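Local coordinates for protein superoxide dismutase [FE] (Sulfolobus solfataricus, PDB 1WB7) that destroys toxic superoxide radicals in the cell, converting them to hydrogen peroxide and oxygen at an iron centre, one iron per subunit of a homotetramer, at residues Glu50-Val55 and Tyr65-Ile70. The protein carries 1 engineered substitution. Sequence-based numbering, arbitrary orientation.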
ATOM      1  N   GLU A  50      -6.694  23.281  -5.504  1.00 15.78           N
ATOM      2  CA  GLU A  50      -6.779  24.279  -6.560  1.00 16.22           C
ATOM      3  C   GLU A  50      -6.724  23.593  -7.910  1.00 16.18           C
ATOM      4  O   GLU A  50      -7.449  23.955  -8.834  1.00 16.60           O
ATOM      5  CB  GLU A  50      -5.631  25.279  -6.448  1.00 17.46           C
ATOM      6  CG  GLU A  50      -5.803  26.250  -5.298  1.00 26.36           C
ATOM      7  CD  GLU A  50      -4.573  27.096  -5.060  1.00 32.03           C
ATOM      8  OE1 GLU A  50      -4.598  27.904  -4.110  1.00 40.27           O
ATOM      9  OE2 GLU A  50      -3.586  26.953  -5.815  1.00 35.06           O
ATOM     10  N   ARG A  51      -5.861  22.591  -8.020  1.00 15.75           N
ATOM     11  CA  ARG A  51      -5.730  21.865  -9.267  1.00 15.30           C
ATOM     12  C   ARG A  51      -6.993  21.051  -9.545  1.00 15.05           C
ATOM     13  O   ARG A  51      -7.479  21.007 -10.678  1.00 15.07           O
ATOM     14  CB  ARG A  51      -4.501  20.960  -9.205  1.00 16.22           C
ATOM     15  CG  ARG A  51      -4.144  20.340 -10.522  1.00 16.33           C
ATOM     16  CD  ARG A  51      -2.725  19.798 -10.504  1.00 19.05           C
ATOM     17  NE  ARG A  51      -2.506  18.965 -11.678  1.00 18.39           N
ATOM     18  CZ  ARG A  51      -2.451  19.429 -12.917  1.00 17.53           C
ATOM     19  NH1 ARG A  51      -2.588  20.728 -13.146  1.00 18.68           N
ATOM     20  NH2 ARG A  51      -2.283  18.589 -13.929  1.00 15.04           N
ATOM     21  N   LEU A  52      -7.537  20.413  -8.515  1.00 14.73           N
ATOM     22  CA  LEU A  52      -8.754  19.632  -8.695  1.00 14.52           C
ATOM     23  C   LEU A  52      -9.919  20.542  -9.114  1.00 14.45           C
ATOM     24  O   LEU A  52     -10.784  20.135  -9.890  1.00 14.30           O
ATOM     25  CB  LEU A  52      -9.107  18.881  -7.409  1.00 13.52           C
ATOM     26  CG  LEU A  52     -10.342  17.986  -7.525  1.00 11.82           C
ATOM     27  CD1 LEU A  52     -10.175  17.019  -8.678  1.00 11.93           C
ATOM     28  CD2 LEU A  52     -10.554  17.237  -6.219  1.00 14.77           C
ATOM     29  N   GLU A  53      -9.931  21.773  -8.607  1.00 14.54           N
ATOM     30  CA  GLU A  53     -10.985  22.715  -8.967  1.00 14.64           C
ATOM     31  C   GLU A  53     -10.926  22.965 -10.472  1.00 14.68           C
ATOM     32  O   GLU A  53     -11.953  23.031 -11.143  1.00 14.51           O
ATOM     33  CB  GLU A  53     -10.804  24.044  -8.229  1.00 15.19           C
ATOM     34  CG  GLU A  53     -10.897  23.961  -6.720  1.00 17.26           C
ATOM     35  CD  GLU A  53     -10.637  25.305  -6.061  1.00 21.22           C
ATOM     36  OE1 GLU A  53      -9.908  26.128  -6.661  1.00 22.93           O
ATOM     37  OE2 GLU A  53     -11.144  25.537  -4.942  1.00 20.77           O
ATOM     38  N   LYS A  54      -9.712  23.104 -10.998  1.00 14.88           N
ATOM     39  CA  LYS A  54      -9.537  23.338 -12.424  1.00 15.13           C
ATOM     40  C   LYS A  54     -10.019  22.141 -13.243  1.00 15.29           C
ATOM     41  O   LYS A  54     -10.538  22.306 -14.347  1.00 15.14           O
ATOM     42  CB  LYS A  54      -8.071  23.642 -12.740  1.00 15.75           C
ATOM     43  CG  LYS A  54      -7.605  25.031 -12.298  1.00 14.22           C
ATOM     44  CD  LYS A  54      -6.175  25.279 -12.777  1.00 18.43           C
ATOM     45  CE  LYS A  54      -5.663  26.668 -12.406  1.00 20.41           C
ATOM     46  NZ  LYS A  54      -5.395  26.821 -10.944  1.00 27.67           N
ATOM     47  N   VAL A  55      -9.848  20.934 -12.709  1.00 15.39           N
ATOM     48  CA  VAL A  55     -10.321  19.742 -13.411  1.00 15.63           C
ATOM     49  C   VAL A  55     -11.842  19.793 -13.453  1.00 16.02           C
ATOM     50  O   VAL A  55     -12.453  19.553 -14.490  1.00 15.92           O
ATOM     51  CB  VAL A  55      -9.906  18.433 -12.693  1.00 13.94           C
ATOM     52  CG1 VAL A  55     -10.620  17.249 -13.332  1.00 11.88           C
ATOM     53  CG2 VAL A  55      -8.403  18.237 -12.780  1.00 14.34           C
ATOM     54  N   TYR A  65      -4.020  16.277 -17.094  1.00 17.87           N
ATOM     55  CA  TYR A  65      -3.947  15.895 -15.694  1.00 17.26           C
ATOM     56  C   TYR A  65      -4.113  14.390 -15.565  1.00 16.90           C
ATOM     57  O   TYR A  65      -4.669  13.738 -16.444  1.00 17.04           O
ATOM     58  CB  TYR A  65      -5.043  16.604 -14.883  1.00 14.36           C
ATOM     59  CG  TYR A  65      -6.446  16.163 -15.236  1.00 13.11           C
ATOM     60  CD1 TYR A  65      -7.067  15.125 -14.541  1.00 12.32           C
ATOM     61  CD2 TYR A  65      -7.147  16.773 -16.278  1.00  9.64           C
ATOM     62  CE1 TYR A  65      -8.361  14.705 -14.874  1.00 12.37           C
ATOM     63  CE2 TYR A  65      -8.430  16.367 -16.621  1.00 11.97           C
ATOM     64  CZ  TYR A  65      -9.034  15.331 -15.917  1.00 14.23           C
ATOM     65  OH  TYR A  65     -10.304  14.922 -16.264  1.00 14.49           O
ATOM     66  N   ASP A  66      -3.619  13.844 -14.463  1.00 16.45           N
ATOM     67  CA  ASP A  66      -3.730  12.422 -14.205  1.00 16.10           C
ATOM     68  C   ASP A  66      -4.410  12.358 -12.854  1.00 15.86           C
ATOM     69  O   ASP A  66      -3.783  12.544 -11.810  1.00 16.05           O
ATOM     70  CB  ASP A  66      -2.339  11.807 -14.187  1.00 15.24           C
ATOM     71  CG  ASP A  66      -1.598  12.052 -15.483  1.00 12.68           C
ATOM     72  OD1 ASP A  66      -1.756  11.257 -16.423  1.00 15.29           O
ATOM     73  OD2 ASP A  66      -0.871  13.062 -15.572  1.00 15.04           O
ATOM     74  N   ILE A  67      -5.715  12.115 -12.904  1.00 15.38           N
ATOM     75  CA  ILE A  67      -6.561  12.091 -11.724  1.00 14.93           C
ATOM     76  C   ILE A  67      -6.055  11.281 -10.522  1.00 14.52           C
ATOM     77  O   ILE A  67      -6.181  11.729  -9.381  1.00 14.36           O
ATOM     78  CB  ILE A  67      -8.001  11.666 -12.120  1.00 14.14           C
ATOM     79  CG1 ILE A  67      -8.970  12.033 -10.998  1.00 15.24           C
ATOM     80  CG2 ILE A  67      -8.047  10.185 -12.457  1.00 15.56           C
ATOM     81  CD1 ILE A  67      -9.067  13.529 -10.762  1.00 11.26           C
ATOM     82  N   GLN A  68      -5.473  10.109 -10.754  1.00 14.11           N
ATOM     83  CA  GLN A  68      -4.972   9.326  -9.629  1.00 13.67           C
ATOM     84  C   GLN A  68      -3.846  10.057  -8.897  1.00 13.40           C
ATOM     85  O   GLN A  68      -3.661   9.881  -7.688  1.00 13.15           O
ATOM     86  CB  GLN A  68      -4.498   7.946 -10.091  1.00 12.98           C
ATOM     87  CG  GLN A  68      -5.611   6.910 -10.129  1.00 14.33           C
ATOM     88  CD  GLN A  68      -6.245   6.690  -8.756  1.00 15.74           C
ATOM     89  OE1 GLN A  68      -5.550   6.390  -7.784  1.00 15.41           O
ATOM     90  NE2 GLN A  68      -7.566   6.833  -8.676  1.00 10.52           N
ATOM     91  N   GLY A  69      -3.097  10.879  -9.629  1.00 12.97           N
ATOM     92  CA  GLY A  69      -2.023  11.624  -9.003  1.00 12.67           C
ATOM     93  C   GLY A  69      -2.595  12.697  -8.095  1.00 12.89           C
ATOM     94  O   GLY A  69      -2.066  12.954  -7.010  1.00 12.89           O
ATOM     95  N   ILE A  70      -3.684  13.327  -8.534  1.00 12.78           N
ATOM     96  CA  ILE A  70      -4.320  14.378  -7.746  1.00 12.80           C
ATOM     97  C   ILE A  70      -5.026  13.788  -6.522  1.00 12.57           C
ATOM     98  O   ILE A  70      -4.812  14.234  -5.397  1.00 12.19           O
ATOM     99  CB  ILE A  70      -5.350  15.170  -8.600  1.00 14.29           C
ATOM    100  CG1 ILE A  70      -4.622  15.915  -9.724  1.00 12.17           C
ATOM    101  CG2 ILE A  70      -6.113  16.171  -7.724  1.00 14.21           C
ATOM    102  CD1 ILE A  70      -5.547  16.511 -10.766  1.00 11.17           C
TER
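V55 lays both its methyls over one face of the Y65 ring. CG2 stands 3.8 Å from the ring centroid and 13° off the normal, a CH-pi contact. Nearer the hydroxyl end, CG1 touches CZ of Y65 at 3.6 Å. A chi1 of 67° puts CG of Y65 between its own backbone N and carbonyl carbon. CG2 of V55 also meets CD1 of I70 at 3.9 Å, so one methyl is shared by ring and isoleucine. One turn earlier on helix 27-57, L52 extends the apolar seam, its CB against CG2 of I70 and its CD1 4.2 Å from CD1 of I67.

R51 also meets I70 and Y65. Its extended chain crosses I70 at about a right angle, with NE 4.0 Å from CD1 of I70. Its NH2 comes to 3.5 Å from CB of Y65. No hydrogen bond joins the segments: methyls and ring hold the seam, while the polar ends of R51 and Y65 have partners in other subunits. R51 NE forms a salt bridge with D66 OD1 of the second subunit and NH1 bonds G63 O there; Y65 OH is hydrogen-bonded to E125 of the third subunit, which places the contact at the tetramer interfaces.

In the alpha-hairpin domain of iron/manganese superoxide dismutases, this mostly buried contact joins the end of helix 27-57 to the start of helix 67-89, beside the loop that connects them and away from the iron site.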